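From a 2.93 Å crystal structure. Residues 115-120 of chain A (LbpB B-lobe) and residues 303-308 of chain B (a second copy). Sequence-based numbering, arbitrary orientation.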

# COMPACT_ATOMS: atom_id res chain seq x y z
N ASP A 115 -0.36 -5.43 0.21
CA ASP A 115 0.73 -4.46 0.12
C ASP A 115 1.59 -4.71 -1.12
O ASP A 115 1.94 -5.86 -1.42
CB ASP A 115 1.59 -4.49 1.38
CG ASP A 115 0.95 -3.74 2.54
OD1 ASP A 115 -0.28 -3.50 2.49
OD2 ASP A 115 1.67 -3.38 3.50
N ASP A 116 1.93 -3.64 -1.83
CA ASP A 116 2.69 -3.77 -3.07
C ASP A 116 4.19 -3.73 -2.79
O ASP A 116 4.82 -2.68 -2.90
CB ASP A 116 2.30 -2.66 -4.06
CG ASP A 116 2.75 -2.96 -5.48
OD1 ASP A 116 3.23 -4.09 -5.72
OD2 ASP A 116 2.62 -2.08 -6.35
N LYS A 117 4.76 -4.88 -2.43
CA LYS A 117 6.15 -4.91 -1.97
C LYS A 117 7.13 -5.68 -2.87
O LYS A 117 8.23 -6.04 -2.43
CB LYS A 117 6.23 -5.39 -0.52
CG LYS A 117 6.20 -4.23 0.47
CD LYS A 117 5.69 -4.64 1.84
CE LYS A 117 5.75 -3.46 2.81
NZ LYS A 117 5.12 -3.74 4.12
N TYR A 118 6.73 -5.92 -4.12
CA TYR A 118 7.64 -6.44 -5.14
C TYR A 118 7.86 -5.38 -6.22
O TYR A 118 7.15 -4.38 -6.26
CB TYR A 118 7.09 -7.73 -5.75
CG TYR A 118 6.90 -8.83 -4.73
CD1 TYR A 118 7.82 -9.86 -4.60
CD2 TYR A 118 5.80 -8.82 -3.89
CE1 TYR A 118 7.64 -10.86 -3.66
CE2 TYR A 118 5.61 -9.82 -2.95
CZ TYR A 118 6.53 -10.84 -2.84
OH TYR A 118 6.34 -11.82 -1.90
N LYS A 119 8.83 -5.62 -7.10
CA LYS A 119 9.23 -4.59 -8.06
C LYS A 119 8.56 -4.71 -9.42
O LYS A 119 8.18 -3.71 -10.04
CB LYS A 119 10.75 -4.59 -8.23
CG LYS A 119 11.22 -3.72 -9.40
CD LYS A 119 12.58 -3.11 -9.14
CE LYS A 119 12.71 -1.75 -9.82
NZ LYS A 119 12.41 -0.63 -8.89
N PHE A 120 8.42 -5.95 -9.89
CA PHE A 120 7.83 -6.21 -11.20
C PHE A 120 6.52 -6.95 -10.99
O PHE A 120 5.66 -6.98 -11.87
CB PHE A 120 8.76 -7.10 -12.04
CG PHE A 120 10.12 -6.49 -12.30
CD1 PHE A 120 10.34 -5.73 -13.43
CD2 PHE A 120 11.17 -6.71 -11.42
CE1 PHE A 120 11.58 -5.18 -13.68
CE2 PHE A 120 12.41 -6.16 -11.66
CZ PHE A 120 12.62 -5.39 -12.79
N LYS B 303 3.35 5.07 7.08
CA LYS B 303 3.11 4.33 5.84
C LYS B 303 4.27 4.48 4.86
O LYS B 303 4.87 5.56 4.76
CB LYS B 303 1.82 4.80 5.16
CG LYS B 303 0.58 4.69 6.03
CD LYS B 303 0.38 3.28 6.55
CE LYS B 303 -0.93 3.15 7.31
NZ LYS B 303 -0.98 1.91 8.14
N ASN B 304 4.57 3.40 4.15
CA ASN B 304 5.55 3.44 3.08
C ASN B 304 5.02 4.18 1.87
O ASN B 304 3.85 4.56 1.82
CB ASN B 304 5.91 2.02 2.63
CG ASN B 304 6.55 1.20 3.73
OD1 ASN B 304 6.75 1.67 4.85
ND2 ASN B 304 6.86 -0.05 3.42
N ALA B 305 5.91 4.38 0.90
CA ALA B 305 5.52 4.67 -0.46
C ALA B 305 6.14 3.55 -1.29
O ALA B 305 7.20 3.72 -1.89
CB ALA B 305 6.03 6.03 -0.91
N ASP B 306 5.49 2.39 -1.28
CA ASP B 306 6.01 1.21 -1.98
C ASP B 306 5.90 1.41 -3.48
O ASP B 306 4.80 1.56 -4.02
CB ASP B 306 5.25 -0.05 -1.55
CG ASP B 306 5.37 -0.32 -0.06
OD1 ASP B 306 6.49 -0.61 0.41
OD2 ASP B 306 4.33 -0.27 0.64
N ASN B 307 7.04 1.43 -4.15
CA ASN B 307 7.06 1.68 -5.58
C ASN B 307 6.36 2.97 -5.93
O ASN B 307 5.66 3.06 -6.94
CB ASN B 307 6.39 0.52 -6.33
CG ASN B 307 7.32 -0.65 -6.54
OD1 ASN B 307 8.43 -0.50 -7.04
ND2 ASN B 307 6.87 -1.83 -6.13
N ARG B 308 6.52 3.98 -5.07
CA ARG B 308 5.90 5.28 -5.28
C ARG B 308 6.90 6.40 -5.02
O ARG B 308 6.53 7.52 -4.68
CB ARG B 308 4.67 5.44 -4.38
CG ARG B 308 3.53 4.49 -4.75
CD ARG B 308 2.53 4.35 -3.61
NE ARG B 308 1.78 5.57 -3.36
CZ ARG B 308 0.67 5.90 -4.02
NH1 ARG B 308 0.19 5.10 -4.96
NH2 ARG B 308 0.03 7.03 -3.72

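Residues 115-120 of chain A form no regular helix or strand. In chain B, a type II beta turn runs from Ala B305 to Arg B308, and the chain turns a corner at Asp B306 and Asn B307. The turn is closed by a backbone hydrogen bond from Arg B308 N to Ala B305 O, 3.3 Å. The end-to-end directions of the touching parts differ by 43°. The backbones come near at Asp A116 and Asp B306, whose CA atoms are 6.1 Å apart.

The CA-to-CB bonds of Asp B306 and Asn B307 both point toward chain A. One hydrogen bond joins the stretches: Asn B307 ND2 donates to Tyr A118 O at 2.6 Å. The bond is short but bent, with a 135° angle at the hydrogen. The acceptor is a main-chain carbonyl, so the side chain of Tyr A118 takes no part, and its CA-to-CB bond points away.

Asp B306 CB packs 3.0 Å from Asp A116 O, a tight, non-bonding contact. Asn B304 ND2 donates to Asp B306 OD1, 3.1 Å, within chain B. The aliphatic part of Lys A117 lies against this pair: its CE is 3.6 Å from Asn B304 ND2, and its CG is 3.6 Å from Asp B306 OD1. Within chain A, Lys A117 NZ forms a salt bridge with Asp A115 OD2 at 3.5 Å.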